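Long-range contact in variable region-containing chitin-binding protein 3 (Branchiostoma floridae, PDB 1XT5), which is an immune-type receptor of amphioxus that probably binds chitin and may hydrolyse it; this chain is its first domain, an immunoglobulin V-type domain: residues F67-E75 against A84-P92. Numbering follows the deposited sequence.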
loop_
_atom_site.group_PDB
_atom_site.type_symbol
_atom_site.label_atom_id
_atom_site.label_comp_id
_atom_site.label_asym_id
_atom_site.label_seq_id
_atom_site.Cartn_x
_atom_site.Cartn_y
_atom_site.Cartn_z
ATOM N N PHE A 67 15.667 -9.227 3.606
ATOM C CA PHE A 67 14.792 -8.299 4.296
ATOM C C PHE A 67 14.193 -9.105 5.457
ATOM O O PHE A 67 13.977 -10.332 5.357
ATOM C CB PHE A 67 13.697 -7.810 3.403
ATOM C CG PHE A 67 13.964 -7.145 2.069
ATOM C CD1 PHE A 67 15.113 -6.432 1.845
ATOM C CD2 PHE A 67 13.093 -7.196 0.965
ATOM C CE1 PHE A 67 15.422 -5.789 0.665
ATOM C CE2 PHE A 67 13.359 -6.574 -0.224
ATOM C CZ PHE A 67 14.556 -5.887 -0.415
ATOM N N VAL A 68 13.927 -8.462 6.547
ATOM C CA VAL A 68 13.444 -9.106 7.756
ATOM C C VAL A 68 12.203 -8.352 8.247
ATOM O O VAL A 68 12.316 -7.152 8.524
ATOM C CB VAL A 68 14.590 -9.171 8.816
ATOM C CG1 VAL A 68 14.068 -9.652 10.153
ATOM C CG2 VAL A 68 15.734 -10.030 8.302
ATOM N N GLU A 69 11.085 -8.997 8.307
ATOM C CA GLU A 69 9.848 -8.323 8.630
ATOM C C GLU A 69 9.851 -7.608 9.972
ATOM O O GLU A 69 9.308 -6.505 10.104
ATOM C CB GLU A 69 8.672 -9.287 8.548
ATOM C CG GLU A 69 7.376 -8.595 8.165
ATOM C CD GLU A 69 7.323 -8.165 6.719
ATOM O OE1 GLU A 69 7.848 -8.873 5.857
ATOM O OE2 GLU A 69 6.726 -7.085 6.449
ATOM N N SER A 70 10.539 -8.217 10.945
ATOM C CA SER A 70 10.711 -7.629 12.264
ATOM C C SER A 70 11.626 -6.435 12.329
ATOM O O SER A 70 11.620 -5.701 13.338
ATOM C CB SER A 70 11.184 -8.723 13.272
ATOM O OG SER A 70 12.550 -9.125 12.944
ATOM N N ASP A 71 12.415 -6.186 11.295
ATOM C CA ASP A 71 13.350 -5.078 11.226
ATOM C C ASP A 71 12.870 -4.175 10.085
ATOM O O ASP A 71 13.390 -4.182 8.994
ATOM C CB ASP A 71 14.756 -5.560 10.957
ATOM C CG ASP A 71 15.767 -4.427 11.131
ATOM O OD1 ASP A 71 15.396 -3.335 11.567
ATOM O OD2 ASP A 71 16.940 -4.751 10.835
ATOM N N SER A 72 11.820 -3.419 10.384
ATOM C CA SER A 72 11.150 -2.623 9.389
ATOM C C SER A 72 10.506 -1.428 10.074
ATOM O O SER A 72 10.163 -1.491 11.256
ATOM C CB SER A 72 10.080 -3.422 8.647
ATOM O OG SER A 72 9.074 -3.875 9.511
ATOM N N TYR A 73 10.245 -0.416 9.285
ATOM C CA TYR A 73 9.369 0.713 9.618
ATOM C C TYR A 73 7.981 0.397 9.090
ATOM O O TYR A 73 7.854 0.071 7.920
ATOM C CB TYR A 73 9.889 1.984 8.928
ATOM C CG TYR A 73 8.880 3.115 8.944
ATOM C CD1 TYR A 73 8.422 3.662 10.102
ATOM C CD2 TYR A 73 8.401 3.622 7.723
ATOM C CE1 TYR A 73 7.503 4.697 10.110
ATOM C CE2 TYR A 73 7.478 4.666 7.740
ATOM C CZ TYR A 73 7.020 5.207 8.899
ATOM O OH TYR A 73 6.107 6.245 8.868
ATOM N N LYS A 74 6.980 0.519 9.958
ATOM C CA LYS A 74 5.588 0.371 9.558
ATOM C C LYS A 74 4.775 1.369 10.344
ATOM O O LYS A 74 4.884 1.388 11.576
ATOM C CB LYS A 74 5.065 -1.040 9.801
ATOM C CG LYS A 74 5.749 -2.104 8.982
ATOM C CD LYS A 74 5.078 -3.469 9.108
ATOM C CE LYS A 74 5.779 -4.499 8.275
ATOM N NZ LYS A 74 5.147 -5.825 8.262
ATOM N N GLU A 75 3.937 2.153 9.688
ATOM C CA GLU A 75 3.125 3.141 10.384
ATOM C C GLU A 75 1.803 3.322 9.677
ATOM O O GLU A 75 1.748 3.418 8.445
ATOM C CB GLU A 75 3.867 4.472 10.470
ATOM C CG GLU A 75 3.150 5.535 11.272
ATOM C CD GLU A 75 3.957 6.741 11.642
ATOM O OE1 GLU A 75 5.076 6.894 11.113
ATOM O OE2 GLU A 75 3.417 7.565 12.437
ATOM N N ALA A 84 -5.059 -0.037 10.132
ATOM C CA ALA A 84 -4.444 -0.397 8.881
ATOM C C ALA A 84 -3.109 -1.110 9.153
ATOM O O ALA A 84 -2.293 -0.626 9.945
ATOM C CB ALA A 84 -4.196 0.863 8.052
ATOM N N SER A 85 -2.861 -2.195 8.441
ATOM C CA SER A 85 -1.608 -2.921 8.600
ATOM C C SER A 85 -1.207 -3.555 7.270
ATOM O O SER A 85 -2.063 -3.830 6.436
ATOM C CB SER A 85 -1.727 -3.959 9.727
ATOM O OG SER A 85 -2.711 -4.940 9.464
ATOM N N VAL A 86 0.078 -3.825 7.125
ATOM C CA VAL A 86 0.642 -4.553 6.001
ATOM C C VAL A 86 1.512 -5.646 6.578
ATOM O O VAL A 86 2.578 -5.365 7.127
ATOM C CB VAL A 86 1.415 -3.610 5.050
ATOM C CG1 VAL A 86 2.101 -4.393 3.941
ATOM C CG2 VAL A 86 0.477 -2.599 4.405
ATOM N N ALA A 87 1.077 -6.897 6.457
ATOM C CA ALA A 87 1.788 -8.018 7.077
ATOM C C ALA A 87 3.126 -8.316 6.409
ATOM O O ALA A 87 4.041 -8.811 7.091
ATOM C CB ALA A 87 0.932 -9.279 7.030
ATOM N N ASN A 88 3.211 -8.087 5.121
ATOM C CA ASN A 88 4.391 -8.491 4.346
ATOM C C ASN A 88 4.736 -7.368 3.389
ATOM O O ASN A 88 4.063 -7.178 2.380
ATOM C CB ASN A 88 4.081 -9.775 3.570
ATOM C CG ASN A 88 5.272 -10.287 2.798
ATOM O OD1 ASN A 88 6.233 -9.688 2.584
ATOM N ND2 ASN A 88 5.123 -11.479 2.199
ATOM N N LEU A 89 5.803 -6.595 3.697
ATOM C CA LEU A 89 6.107 -5.470 2.837
ATOM C C LEU A 89 6.528 -5.866 1.456
ATOM O O LEU A 89 6.411 -5.060 0.512
ATOM C CB LEU A 89 7.175 -4.588 3.506
ATOM C CG LEU A 89 6.731 -3.804 4.721
ATOM C CD1 LEU A 89 7.917 -3.237 5.459
ATOM C CD2 LEU A 89 5.758 -2.699 4.366
ATOM N N ALA A 90 7.017 -7.079 1.262
ATOM C CA ALA A 90 7.382 -7.584 -0.056
ATOM C C ALA A 90 6.155 -7.975 -0.866
ATOM O O ALA A 90 6.312 -8.179 -2.100
ATOM C CB ALA A 90 8.308 -8.799 0.047
ATOM N N ALA A 91 4.988 -8.065 -0.285
ATOM C CA ALA A 91 3.726 -8.460 -0.945
ATOM C C ALA A 91 2.641 -7.652 -0.234
ATOM O O ALA A 91 1.887 -8.164 0.597
ATOM C CB ALA A 91 3.502 -9.957 -0.822
ATOM N N PRO A 92 2.633 -6.319 -0.442
ATOM C CA PRO A 92 2.075 -5.374 0.516
ATOM C C PRO A 92 0.572 -5.169 0.492
ATOM O O PRO A 92 0.067 -4.037 0.658
ATOM C CB PRO A 92 2.842 -4.083 0.179
ATOM C CG PRO A 92 3.051 -4.190 -1.318
ATOM C CD PRO A 92 3.403 -5.637 -1.508
#
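Glu69 and Lys74 reach from the edge strand 72-76 and the turn before it to the backbone of 84-92, and meet each other there. The Glu69 carboxylate turns OE2 to Leu89, whose backbone N donates from the syn side, 17° out of the carboxylate plane, 2.9 Å away and fairly straight (155°); a bend at chi2 (72°) brings the acid round to this amide. The anti lone pair of the same oxygen takes Lys74 NZ at 2.7 Å, a salt bridge that probably stabilises the carboxylate charge. A carboxylate suits position 69 because one oxygen accepts both donors, while OE1 is hydrogen-bonded to the hydroxyl of Tyr58. Lysine suits its place by length: extended beyond CG, it carries NZ to Val86 O, 2.8 Å away and in the carbonyl plane. The Leu89 side chain slides past that of Lys74 in the opposite direction, its CG 3.7 Å from Lys74 CE, so the branched apolar side chain packs against the methylene next to the charged nitrogen. Small Ser72 bonds Glu69 O through OG at 2.7 Å, tying turn to strand. The contact bridges the two sheets of the immunoglobulin sandwich: strand 72-76 pairs with 50-58, strand 84-86 with 94-96.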